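Local coordinates for protein glyceraldehyde-3-phosphate dehydrogenase (Sulfolobus solfataricus, PDB 1B7G) that oxidises and phosphorylates D-glyceraldehyde 3-phosphate to the acyl phosphate in glycolysis, reducing NADP, its preferred cofactor, or NAD, at residues S78-T84 against R102-Q107; V114-S120 against K131-V137; R146-T150 against T243-V247; T150-V154 against D235-L240. The protein carries 1 engineered substitution. One frame throughout, in Å; residues are numbered along the deposited sequence.

Contact 1: S78-T84 against R102-Q107; sequences SDIVVDT and RNAIFQ
Two neighbouring parallel strands of the Rossmann-type nucleotide-binding domain, 80-83 and 103-106, form the ends of a beta-alpha-beta unit whose connection is helix 89-99. One apolar face carries Ile80, Val82 and Ile105: Ile80 CD1 lies 4.0 Å from Ile105 CD1, and Val82 CG2 4.4 Å from Ile105 CG1. Ile80 and Val82 are both t at chi1, whereas Ile105 is m at chi1 and chi2; helix 304-315 covers this face. On the reverse face Val81 CB approaches Ala104 CB to 4.4 Å, beneath Tyr97 of helix 89-99. The strand axes come within 4.7 Å at 17°, with Val81 opposite Ala104 and Val82 opposite Ile105 (CA-CA 4.7 and 4.8 Å). Both backbones are extended, and the hydrogen bonds alternate in the parallel manner: Val81 N to Asn103 O 3.0 Å, Ile105 N to Val81 O 2.9 Å, Asp83 N to Ile105 O 2.8 Å. Strand 2-7 hydrogen-bonds the other edge of 80-83, so that strand is internal to the sheet. At the N-terminal end a water bridges Asp79 O (2.7 Å) and Asn103 N (2.9 Å). At the C-terminal end, where Thr84 packs near Ile12, which binds NAD by similarity, Asp83 OD1, hydrogen-bonded to Thr85 OG1, lies 2.9 Å from a second water, which accepts from Gln107 N (3.0 Å). Gln107, m at chi1 and chi2, donates through NE2 to Asn308 OD1 and, at 3.1 Å, to Asp83 O.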
loop_
_atom_site.group_PDB
_atom_site.type_symbol
_atom_site.label_atom_id
_atom_site.label_comp_id
_atom_site.label_asym_id
_atom_site.label_seq_id
_atom_site.Cartn_x
_atom_site.Cartn_y
_atom_site.Cartn_z
ATOM N N SER A 78 15.432 -21.110 19.524
ATOM C CA SER A 78 16.244 -20.119 18.804
ATOM C C SER A 78 17.591 -19.963 19.468
ATOM O O SER A 78 17.828 -20.454 20.587
ATOM C CB SER A 78 15.457 -18.781 18.835
ATOM O OG SER A 78 15.338 -18.370 20.196
ATOM N N ASP A 79 18.530 -19.378 18.770
ATOM C CA ASP A 79 19.779 -18.863 19.248
ATOM C C ASP A 79 19.579 -17.402 19.746
ATOM O O ASP A 79 20.454 -16.895 20.454
ATOM C CB ASP A 79 20.777 -18.802 18.089
ATOM C CG ASP A 79 21.108 -20.205 17.569
ATOM O OD1 ASP A 79 21.201 -21.134 18.400
ATOM O OD2 ASP A 79 21.269 -20.365 16.349
ATOM N N ILE A 80 18.530 -16.712 19.299
ATOM C CA ILE A 80 18.286 -15.302 19.692
ATOM C C ILE A 80 16.852 -14.902 19.362
ATOM O O ILE A 80 16.265 -15.337 18.360
ATOM C CB ILE A 80 19.233 -14.332 18.976
ATOM C CG1 ILE A 80 19.026 -12.851 19.381
ATOM C CG2 ILE A 80 19.022 -14.437 17.457
ATOM C CD1 ILE A 80 20.248 -11.977 19.000
ATOM N N VAL A 81 16.233 -14.083 20.231
ATOM C CA VAL A 81 14.848 -13.706 19.997
ATOM C C VAL A 81 14.730 -12.206 19.632
ATOM O O VAL A 81 15.416 -11.415 20.297
ATOM C CB VAL A 81 14.002 -13.920 21.261
ATOM C CG1 VAL A 81 12.529 -13.611 20.979
ATOM C CG2 VAL A 81 14.145 -15.341 21.812
ATOM N N VAL A 82 13.980 -11.884 18.604
ATOM C CA VAL A 82 13.606 -10.517 18.260
ATOM C C VAL A 82 12.214 -10.256 18.896
ATOM O O VAL A 82 11.191 -10.803 18.484
ATOM C CB VAL A 82 13.511 -10.147 16.789
ATOM C CG1 VAL A 82 13.174 -8.646 16.633
ATOM C CG2 VAL A 82 14.831 -10.391 16.052
ATOM N N ASP A 83 12.223 -9.496 19.983
ATOM C CA ASP A 83 10.975 -9.218 20.700
ATOM C C ASP A 83 10.325 -7.976 20.092
ATOM O O ASP A 83 10.927 -6.902 20.131
ATOM C CB ASP A 83 11.237 -9.040 22.192
ATOM C CG ASP A 83 9.983 -8.811 23.013
ATOM O OD1 ASP A 83 9.137 -7.958 22.666
ATOM O OD2 ASP A 83 9.847 -9.476 24.062
ATOM N N THR A 84 9.145 -8.179 19.540
ATOM C CA THR A 84 8.382 -7.107 18.899
ATOM C C THR A 84 6.972 -7.063 19.461
ATOM O O THR A 84 6.001 -6.788 18.755
ATOM C CB THR A 84 8.330 -7.245 17.376
ATOM O OG1 THR A 84 7.724 -8.482 16.999
ATOM C CG2 THR A 84 9.702 -7.171 16.739
ATOM N N ARG A 102 18.637 -17.004 26.585
ATOM C CA ARG A 102 18.671 -16.634 25.166
ATOM C C ARG A 102 18.838 -15.122 24.996
ATOM O O ARG A 102 18.161 -14.385 25.699
ATOM C CB ARG A 102 17.374 -17.084 24.491
ATOM C CG ARG A 102 17.206 -18.604 24.443
ATOM C CD ARG A 102 18.146 -19.242 23.436
ATOM N NE ARG A 102 17.960 -20.679 23.322
ATOM C CZ ARG A 102 18.645 -21.615 23.972
ATOM N NH1 ARG A 102 19.615 -21.307 24.820
ATOM N NH2 ARG A 102 18.361 -22.898 23.764
ATOM N N ASN A 103 19.735 -14.697 24.108
ATOM C CA ASN A 103 19.949 -13.294 23.794
ATOM C C ASN A 103 18.638 -12.729 23.206
ATOM O O ASN A 103 17.847 -13.512 22.674
ATOM C CB ASN A 103 21.064 -13.114 22.774
ATOM C CG ASN A 103 22.469 -13.281 23.307
ATOM O OD1 ASN A 103 22.674 -13.699 24.443
ATOM N ND2 ASN A 103 23.479 -12.933 22.515
ATOM N N ALA A 104 18.418 -11.412 23.378
ATOM C CA ALA A 104 17.188 -10.822 22.849
ATOM C C ALA A 104 17.323 -9.356 22.407
ATOM O O ALA A 104 18.067 -8.587 22.996
ATOM C CB ALA A 104 16.061 -10.951 23.824
ATOM N N ILE A 105 16.566 -9.021 21.364
ATOM C CA ILE A 105 16.532 -7.661 20.814
ATOM C C ILE A 105 15.166 -7.045 21.159
ATOM O O ILE A 105 14.142 -7.684 20.819
ATOM C CB ILE A 105 16.648 -7.648 19.286
ATOM C CG1 ILE A 105 17.780 -8.532 18.726
ATOM C CG2 ILE A 105 16.829 -6.216 18.785
ATOM C CD1 ILE A 105 19.153 -8.167 19.229
ATOM N N PHE A 106 15.143 -5.873 21.804
ATOM C CA PHE A 106 13.808 -5.317 22.140
ATOM C C PHE A 106 13.508 -4.056 21.343
ATOM O O PHE A 106 14.401 -3.477 20.727
ATOM C CB PHE A 106 13.628 -5.068 23.613
ATOM C CG PHE A 106 13.773 -6.180 24.594
ATOM C CD1 PHE A 106 15.035 -6.521 25.083
ATOM C CD2 PHE A 106 12.693 -6.875 25.078
ATOM C CE1 PHE A 106 15.175 -7.514 26.019
ATOM C CE2 PHE A 106 12.823 -7.899 25.981
ATOM C CZ PHE A 106 14.083 -8.197 26.473
ATOM N N GLN A 107 12.234 -3.644 21.313
ATOM C CA GLN A 107 11.843 -2.468 20.531
ATOM C C GLN A 107 11.848 -1.212 21.379
ATOM O O GLN A 107 11.834 -1.301 22.608
ATOM C CB GLN A 107 10.519 -2.693 19.801
ATOM C CG GLN A 107 10.595 -3.966 18.907
ATOM C CD GLN A 107 11.867 -4.054 18.116
ATOM O OE1 GLN A 107 12.221 -3.133 17.380
ATOM N NE2 GLN A 107 12.615 -5.174 18.245
HETATM O O HOH W 1 21.484 -16.711 22.939
HETATM O O HOH W 2 10.204 -5.223 22.793
#

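Contact 2: V114-S120 against K131-V137; sequences VADISFS and KKYIRVV
Parallel pairing of strand 118-119 with strand 133-136 places Ser118 opposite Arg135 (CA-CA 4.3 Å) and Phe119 opposite Val136 (4.9 Å); helix 121-128 links the two in a beta-alpha-beta unit. Before the strand, Asp116 (phi/psi -94/-12) breaks the extended run and is held at both ends: its N donates to Tyr133 O at 2.9 Å, while its OD2, with chi1 in m, accepts from Tyr133 N at 3.1 Å. A water also donates to Asp116 OD2 (2.7 Å) and accepts from Lys132 N (3.0 Å). Farther on, Arg135 N gives a straight bond to Ile117 O (2.7 Å), Arg135 O takes a weak, bent one from Phe119 N (2.8 Å), and Val137 N reaches Phe119 O weakly at 3.4 Å. The Arg135 side chain, t,t,p through chi3, curls so that NE and NH2 both donate to Ser118 OG, each at 2.8 Å, with the hydroxyl near the guanidinium plane; NH1 bonds Glu110 O. Apolar contacts fill the other face, with Phe119 CB 3.4 Å from Ile134 CG2, Phe119 CD1 4.2 Å from Val136 CG2, and Ile117 CG2 3.9 Å from Ile134 CG1. Ala128 of helix 121-128 packs on Ile117, Phe119 and Ile134, strand 103-106 bonds the other edge of 133-136, and Val137 packs on helix 139-152 just ahead of the phosphate-binding Ser138.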
loop_
_atom_site.group_PDB
_atom_site.type_symbol
_atom_site.label_atom_id
_atom_site.label_comp_id
_atom_site.label_asym_id
_atom_site.label_seq_id
_atom_site.Cartn_x
_atom_site.Cartn_y
_atom_site.Cartn_z
ATOM N N VAL A 114 15.449 -2.539 30.165
ATOM C CA VAL A 114 15.126 -3.903 29.739
ATOM C C VAL A 114 16.319 -4.563 29.057
ATOM O O VAL A 114 16.472 -5.780 28.994
ATOM C CB VAL A 114 13.896 -3.881 28.816
ATOM C CG1 VAL A 114 14.322 -3.477 27.401
ATOM C CG2 VAL A 114 13.168 -5.219 28.765
ATOM N N ALA A 115 17.232 -3.779 28.508
ATOM C CA ALA A 115 18.399 -4.221 27.792
ATOM C C ALA A 115 19.712 -3.818 28.472
ATOM O O ALA A 115 19.717 -3.056 29.415
ATOM C CB ALA A 115 18.412 -3.524 26.412
ATOM N N ASP A 116 20.815 -4.251 27.875
ATOM C CA ASP A 116 22.141 -3.894 28.318
ATOM C C ASP A 116 22.624 -2.675 27.514
ATOM O O ASP A 116 23.626 -2.119 27.875
ATOM C CB ASP A 116 23.188 -4.992 28.166
ATOM C CG ASP A 116 22.736 -6.330 28.704
ATOM O OD1 ASP A 116 22.185 -6.360 29.817
ATOM O OD2 ASP A 116 22.864 -7.334 27.963
ATOM N N ILE A 117 21.917 -2.340 26.439
ATOM C CA ILE A 117 22.311 -1.151 25.690
ATOM C C ILE A 117 21.187 -0.782 24.712
ATOM O O ILE A 117 20.387 -1.657 24.396
ATOM C CB ILE A 117 23.618 -1.420 24.948
ATOM C CG1 ILE A 117 24.287 -0.127 24.501
ATOM C CG2 ILE A 117 23.363 -2.378 23.766
ATOM C CD1 ILE A 117 25.628 -0.275 23.811
ATOM N N SER A 118 21.125 0.473 24.303
ATOM C CA SER A 118 20.153 0.828 23.230
ATOM C C SER A 118 21.006 0.949 21.979
ATOM O O SER A 118 22.217 1.179 22.094
ATOM C CB SER A 118 19.404 2.146 23.523
ATOM O OG SER A 118 18.559 1.913 24.623
ATOM N N PHE A 119 20.389 0.865 20.806
ATOM C CA PHE A 119 21.124 0.736 19.564
ATOM C C PHE A 119 20.523 1.453 18.380
ATOM O O PHE A 119 19.325 1.471 18.155
ATOM C CB PHE A 119 21.034 -0.808 19.229
ATOM C CG PHE A 119 21.575 -1.282 17.920
ATOM C CD1 PHE A 119 20.859 -1.261 16.752
ATOM C CD2 PHE A 119 22.835 -1.890 17.882
ATOM C CE1 PHE A 119 21.353 -1.742 15.564
ATOM C CE2 PHE A 119 23.373 -2.361 16.685
ATOM C CZ PHE A 119 22.630 -2.312 15.516
ATOM N N SER A 120 21.359 1.867 17.472
ATOM C CA SER A 120 21.071 2.302 16.145
ATOM C C SER A 120 22.320 1.999 15.315
ATOM O O SER A 120 23.343 2.565 15.694
ATOM C CB SER A 120 20.691 3.790 16.050
ATOM O OG SER A 120 19.949 3.999 14.832
ATOM N N LYS A 131 26.507 -7.642 23.309
ATOM C CA LYS A 131 25.477 -7.442 24.336
ATOM C C LYS A 131 24.402 -8.481 24.148
ATOM O O LYS A 131 23.921 -8.646 23.030
ATOM C CB LYS A 131 24.907 -6.020 24.346
ATOM C CG LYS A 131 26.028 -4.967 24.486
ATOM C CD LYS A 131 26.565 -5.029 25.928
ATOM C CE LYS A 131 27.639 -3.955 26.125
ATOM N NZ LYS A 131 28.251 -4.073 27.475
ATOM N N LYS A 132 24.019 -9.141 25.258
ATOM C CA LYS A 132 23.009 -10.186 25.125
ATOM C C LYS A 132 21.622 -9.621 24.922
ATOM O O LYS A 132 20.725 -10.333 24.463
ATOM C CB LYS A 132 23.058 -11.089 26.387
ATOM C CG LYS A 132 24.418 -11.822 26.431
ATOM C CD LYS A 132 24.612 -12.484 27.788
ATOM C CE LYS A 132 26.024 -13.048 27.911
ATOM N NZ LYS A 132 27.047 -11.962 28.028
ATOM N N TYR A 133 21.381 -8.416 25.447
ATOM C CA TYR A 133 20.072 -7.754 25.411
ATOM C C TYR A 133 20.244 -6.346 24.876
ATOM O O TYR A 133 21.114 -5.615 25.380
ATOM C CB TYR A 133 19.370 -7.779 26.774
ATOM C CG TYR A 133 19.145 -9.228 27.195
ATOM C CD1 TYR A 133 18.218 -10.029 26.540
ATOM C CD2 TYR A 133 19.945 -9.788 28.189
ATOM C CE1 TYR A 133 18.025 -11.359 26.914
ATOM C CE2 TYR A 133 19.780 -11.120 28.538
ATOM C CZ TYR A 133 18.847 -11.892 27.896
ATOM O OH TYR A 133 18.704 -13.223 28.261
ATOM N N ILE A 134 19.659 -6.062 23.730
ATOM C CA ILE A 134 19.859 -4.791 23.008
ATOM C C ILE A 134 18.496 -4.137 22.783
ATOM O O ILE A 134 17.551 -4.825 22.400
ATOM C CB ILE A 134 20.540 -5.056 21.653
ATOM C CG1 ILE A 134 21.999 -5.525 21.845
ATOM C CG2 ILE A 134 20.514 -3.828 20.744
ATOM C CD1 ILE A 134 22.773 -5.687 20.541
ATOM N N ARG A 135 18.377 -2.826 23.059
ATOM C CA ARG A 135 17.082 -2.181 22.801
ATOM C C ARG A 135 17.206 -1.362 21.530
ATOM O O ARG A 135 18.059 -0.477 21.468
ATOM C CB ARG A 135 16.626 -1.242 23.936
ATOM C CG ARG A 135 15.216 -0.673 23.611
ATOM C CD ARG A 135 14.838 0.367 24.697
ATOM N NE ARG A 135 15.761 1.499 24.633
ATOM C CZ ARG A 135 15.492 2.713 25.103
ATOM N NH1 ARG A 135 14.297 2.967 25.621
ATOM N NH2 ARG A 135 16.382 3.678 24.970
ATOM N N VAL A 136 16.542 -1.771 20.457
ATOM C CA VAL A 136 16.564 -0.943 19.251
ATOM C C VAL A 136 15.649 0.266 19.567
ATOM O O VAL A 136 14.497 0.055 19.903
ATOM C CB VAL A 136 16.038 -1.677 18.019
ATOM C CG1 VAL A 136 15.791 -0.689 16.870
ATOM C CG2 VAL A 136 17.019 -2.791 17.543
ATOM N N VAL A 137 16.133 1.489 19.433
ATOM C CA VAL A 137 15.326 2.666 19.778
ATOM C C VAL A 137 14.062 2.751 18.912
ATOM O O VAL A 137 13.918 2.059 17.902
ATOM C CB VAL A 137 16.096 3.980 19.645
ATOM C CG1 VAL A 137 16.860 4.277 20.948
ATOM C CG2 VAL A 137 17.053 3.967 18.470
HETATM O O HOH W 3 25.251 -8.547 27.960
#

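Contact 3: R146-T150 against T243-V247; sequences RTICT and TPRIV
Arg146 begins this helical segment, part of helix 139-152, and its CB points at segment 243-247. With chi1 m and chi2 and chi3 t, the side chain extends until NH1 donates to Arg245 O at 3.0 Å, and Arg245 CB lies over one face of the guanidinium, 3.5 Å from NH1. Glu307 forms salt bridges with both Arg146 and Arg245; Arg245 is also paired with Asp310. The nearest atom of Thr147 is its CA, 4.4 Å from Ile246 CD1. One helical turn on, Thr150 (chi1 m) returns OG1 to Arg146 O at 2.7 Å; Ile246 CD1 lies 3.7 Å from that carbonyl oxygen and 3.5 Å from Thr150 OG1. Thr150 CG2 meets Thr243 OG1, itself hydrogen-bonded to Val239 O, at 3.4 Å. A type II beta turn runs from Thr243 to Ile246, closed by Ile246 N to Thr243 O at 3.1 Å, with Arg245 at phi/psi 97/0. The turn leads from helix 233-241 into strand 246-249, outermost in the mixed sheet within this chain, and packs the active-site helix, which begins at Cys139, against the catalytic-domain sheet.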
loop_
_atom_site.group_PDB
_atom_site.type_symbol
_atom_site.label_atom_id
_atom_site.label_comp_id
_atom_site.label_asym_id
_atom_site.label_seq_id
_atom_site.Cartn_x
_atom_site.Cartn_y
_atom_site.Cartn_z
ATOM N N ARG A 146 20.025 8.498 12.970
ATOM C CA ARG A 146 20.651 8.365 11.668
ATOM C C ARG A 146 21.042 9.756 11.139
ATOM O O ARG A 146 22.056 9.874 10.488
ATOM C CB ARG A 146 19.796 7.691 10.609
ATOM C CG ARG A 146 19.376 6.247 11.010
ATOM C CD ARG A 146 18.735 5.676 9.710
ATOM N NE ARG A 146 18.274 4.305 9.970
ATOM C CZ ARG A 146 17.234 3.762 9.328
ATOM N NH1 ARG A 146 16.614 4.435 8.355
ATOM N NH2 ARG A 146 16.887 2.530 9.658
ATOM N N THR A 147 20.123 10.720 11.309
ATOM C CA THR A 147 20.415 12.068 10.801
ATOM C C THR A 147 21.557 12.699 11.603
ATOM O O THR A 147 22.478 13.181 10.961
ATOM C CB THR A 147 19.134 12.947 10.896
ATOM O OG1 THR A 147 18.073 12.243 10.221
ATOM C CG2 THR A 147 19.374 14.313 10.323
ATOM N N ILE A 148 21.553 12.626 12.907
ATOM C CA ILE A 148 22.600 13.211 13.757
ATOM C C ILE A 148 23.962 12.526 13.577
ATOM O O ILE A 148 24.989 13.196 13.369
ATOM C CB ILE A 148 22.213 13.146 15.242
ATOM C CG1 ILE A 148 20.944 13.908 15.626
ATOM C CG2 ILE A 148 23.393 13.665 16.082
ATOM C CD1 ILE A 148 20.419 13.528 17.006
ATOM N N CYS A 149 24.025 11.196 13.590
ATOM C CA CYS A 149 25.345 10.529 13.380
ATOM C C CYS A 149 25.884 10.734 11.991
ATOM O O CYS A 149 27.079 11.085 11.835
ATOM C CB CYS A 149 25.300 9.077 13.805
ATOM S SG CYS A 149 24.886 8.809 15.511
ATOM N N THR A 150 25.043 10.898 10.963
ATOM C CA THR A 150 25.509 11.268 9.644
ATOM C C THR A 150 25.982 12.725 9.561
ATOM O O THR A 150 27.058 12.963 8.961
ATOM C CB THR A 150 24.433 11.060 8.551
ATOM O OG1 THR A 150 24.010 9.689 8.625
ATOM C CG2 THR A 150 24.926 11.427 7.173
ATOM N N THR A 243 24.274 8.296 1.932
ATOM C CA THR A 243 24.242 7.460 3.142
ATOM C C THR A 243 23.061 6.526 3.075
ATOM O O THR A 243 21.876 6.967 3.161
ATOM C CB THR A 243 24.119 8.333 4.413
ATOM O OG1 THR A 243 25.127 9.332 4.451
ATOM C CG2 THR A 243 24.127 7.531 5.692
ATOM N N PRO A 244 23.272 5.233 2.947
ATOM C CA PRO A 244 22.192 4.283 3.071
ATOM C C PRO A 244 21.399 4.453 4.366
ATOM O O PRO A 244 21.928 4.429 5.438
ATOM C CB PRO A 244 22.871 2.925 3.016
ATOM C CG PRO A 244 24.155 3.179 2.296
ATOM C CD PRO A 244 24.575 4.565 2.750
ATOM N N ARG A 245 20.060 4.393 4.175
ATOM C CA ARG A 245 19.118 4.504 5.262
ATOM C C ARG A 245 18.569 5.946 5.411
ATOM O O ARG A 245 17.683 6.206 6.185
ATOM C CB ARG A 245 19.552 3.870 6.563
ATOM C CG ARG A 245 19.574 2.351 6.459
ATOM C CD ARG A 245 19.919 1.646 7.764
ATOM N NE ARG A 245 20.492 0.320 7.396
ATOM C CZ ARG A 245 20.846 -0.579 8.294
ATOM N NH1 ARG A 245 20.648 -0.364 9.584
ATOM N NH2 ARG A 245 21.388 -1.727 7.876
ATOM N N ILE A 246 19.073 6.770 4.521
ATOM C CA ILE A 246 18.652 8.158 4.370
ATOM C C ILE A 246 18.419 8.380 2.883
ATOM O O ILE A 246 19.293 8.048 2.063
ATOM C CB ILE A 246 19.660 9.185 4.876
ATOM C CG1 ILE A 246 19.823 9.126 6.400
ATOM C CG2 ILE A 246 19.239 10.614 4.473
ATOM C CD1 ILE A 246 20.965 10.004 6.941
ATOM N N VAL A 247 17.262 8.885 2.496
ATOM C CA VAL A 247 17.054 9.230 1.082
ATOM C C VAL A 247 16.674 10.727 0.999
ATOM O O VAL A 247 16.199 11.294 1.981
ATOM C CB VAL A 247 16.002 8.392 0.370
ATOM C CG1 VAL A 247 16.490 6.960 0.149
ATOM C CG2 VAL A 247 14.657 8.375 1.093
#

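Contact 4: T150-V154 against D235-L240; sequences TVNKV and DILSVL
Asp235 meets the end of segment 150-154 with its O, 3.6 Å from Val154 CG2, and its CB, 3.9 Å from Val154 CG1. Ile236, m at both chi1 and chi2, brings CD1 to 3.7 Å from Val154 CG1 and 4.3 Å from Val151 CG1. One turn later Val239 (chi1 m) has its CA-to-CB bond directed toward segment 150-154, with CG2 3.6 Å from Val154 CG2 and CB 3.9 Å from Thr150 CG2. Leu240, m then t, reaches Val151 CG2 and Thr150 CG2 with CD2, at 4.3 and 4.2 Å. The closest CA pairs, Ile236 with Val154 (6.5 Å) and Val239 with Thr150 (6.9 Å), place the segments in opposite chain directions. Segment 235-240 is helical throughout, while 150-154 starts in helix 139-152. Strand 278-288 touches Ile236 and Leu240, so the two helices pack beside each other against the catalytic-domain sheet. Branched aliphatic groups supply most of the cross-contacts, and Thr150 turns its hydroxyl back to Arg146 O while offering its methyl, which implies cohesion by close apolar packing rather than polar pairing.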
loop_
_atom_site.group_PDB
_atom_site.type_symbol
_atom_site.label_atom_id
_atom_site.label_comp_id
_atom_site.label_asym_id
_atom_site.label_seq_id
_atom_site.Cartn_x
_atom_site.Cartn_y
_atom_site.Cartn_z
ATOM N N THR A 150 25.043 10.898 10.963
ATOM C CA THR A 150 25.509 11.268 9.644
ATOM C C THR A 150 25.982 12.725 9.561
ATOM O O THR A 150 27.058 12.963 8.961
ATOM C CB THR A 150 24.433 11.060 8.551
ATOM O OG1 THR A 150 24.010 9.689 8.625
ATOM C CG2 THR A 150 24.926 11.427 7.173
ATOM N N VAL A 151 25.247 13.698 10.080
ATOM C CA VAL A 151 25.624 15.109 9.984
ATOM C C VAL A 151 26.931 15.391 10.723
ATOM O O VAL A 151 27.731 16.235 10.309
ATOM C CB VAL A 151 24.524 16.063 10.469
ATOM C CG1 VAL A 151 25.007 17.489 10.666
ATOM C CG2 VAL A 151 23.359 16.097 9.417
ATOM N N ASN A 152 27.141 14.701 11.819
ATOM C CA ASN A 152 28.257 14.690 12.714
ATOM C C ASN A 152 29.557 14.411 11.993
ATOM O O ASN A 152 30.577 14.968 12.362
ATOM C CB ASN A 152 28.028 13.714 13.885
ATOM C CG ASN A 152 28.924 13.943 15.079
ATOM O OD1 ASN A 152 28.819 14.894 15.875
ATOM N ND2 ASN A 152 29.860 13.007 15.266
ATOM N N LYS A 153 29.532 13.720 10.858
ATOM C CA LYS A 153 30.708 13.549 10.028
ATOM C C LYS A 153 31.162 14.850 9.377
ATOM O O LYS A 153 32.328 14.988 8.961
ATOM C CB LYS A 153 30.418 12.526 8.937
ATOM C CG LYS A 153 30.153 11.121 9.447
ATOM C CD LYS A 153 29.999 10.135 8.271
ATOM C CE LYS A 153 29.409 8.822 8.767
ATOM N NZ LYS A 153 29.772 7.646 7.937
ATOM N N VAL A 154 30.267 15.795 9.173
ATOM C CA VAL A 154 30.626 17.065 8.544
ATOM C C VAL A 154 31.153 18.016 9.616
ATOM O O VAL A 154 32.189 18.649 9.395
ATOM C CB VAL A 154 29.458 17.680 7.778
ATOM C CG1 VAL A 154 29.807 19.063 7.257
ATOM C CG2 VAL A 154 29.057 16.751 6.646
ATOM N N ASP A 235 28.467 20.487 1.702
ATOM C CA ASP A 235 28.988 19.367 2.498
ATOM C C ASP A 235 27.903 18.625 3.263
ATOM O O ASP A 235 27.947 17.385 3.324
ATOM C CB ASP A 235 30.099 19.876 3.431
ATOM C CG ASP A 235 31.311 20.253 2.557
ATOM O OD1 ASP A 235 31.386 19.745 1.409
ATOM O OD2 ASP A 235 32.143 21.036 3.024
ATOM N N ILE A 236 26.887 19.336 3.748
ATOM C CA ILE A 236 25.774 18.662 4.449
ATOM C C ILE A 236 24.976 17.819 3.462
ATOM O O ILE A 236 24.574 16.687 3.675
ATOM C CB ILE A 236 24.827 19.742 5.021
ATOM C CG1 ILE A 236 25.561 20.552 6.097
ATOM C CG2 ILE A 236 23.542 19.151 5.564
ATOM C CD1 ILE A 236 26.184 19.695 7.180
ATOM N N LEU A 237 24.745 18.436 2.308
ATOM C CA LEU A 237 23.984 17.862 1.232
ATOM C C LEU A 237 24.702 16.635 0.699
ATOM O O LEU A 237 24.098 15.588 0.469
ATOM C CB LEU A 237 23.769 18.892 0.101
ATOM C CG LEU A 237 23.002 18.360 -1.122
ATOM C CD1 LEU A 237 21.638 17.834 -0.698
ATOM C CD2 LEU A 237 22.844 19.424 -2.199
ATOM N N SER A 238 26.039 16.772 0.559
ATOM C CA SER A 238 26.785 15.603 0.056
ATOM C C SER A 238 26.748 14.454 1.013
ATOM O O SER A 238 26.562 13.301 0.546
ATOM C CB SER A 238 28.205 16.027 -0.346
ATOM O OG SER A 238 29.089 14.940 -0.186
ATOM N N VAL A 239 26.787 14.606 2.350
ATOM C CA VAL A 239 26.698 13.396 3.160
ATOM C C VAL A 239 25.263 12.864 3.120
ATOM O O VAL A 239 25.028 11.657 3.101
ATOM C CB VAL A 239 27.114 13.450 4.625
ATOM C CG1 VAL A 239 28.621 13.510 4.790
ATOM C CG2 VAL A 239 26.462 14.587 5.402
ATOM N N LEU A 240 24.300 13.787 3.142
ATOM C CA LEU A 240 22.894 13.345 3.178
ATOM C C LEU A 240 22.529 12.608 1.914
ATOM O O LEU A 240 21.680 11.724 1.949
ATOM C CB LEU A 240 21.956 14.550 3.456
ATOM C CG LEU A 240 22.074 15.149 4.837
ATOM C CD1 LEU A 240 21.094 16.322 5.066
ATOM C CD2 LEU A 240 21.883 14.116 5.939
#

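Overall arrangement
Along the chain, contact 1 closes before contact 2 opens, and contacts 3 and 4 both start later, from helix 139-152. Contacts 1 and 2, centres about 10 Å apart, belong to the same parallel sheet, where strands 103-106 and 133-136 are neighbours. Contacts 3 and 4 lie about 9 Å apart between centres, share Thr150, and use successive elements, helix 233-241 and strand 246-249, beside the mixed sheet. These two sheets mark different domains, yet contacts 2 and 3 are about 20 Å apart between centres but about 4 Å at the nearest atoms. Strand 133-136 runs almost directly into helix 139-152, so the nucleophile Cys139, assigned by similarity, sits at the junction between cofactor-binding and catalytic domains.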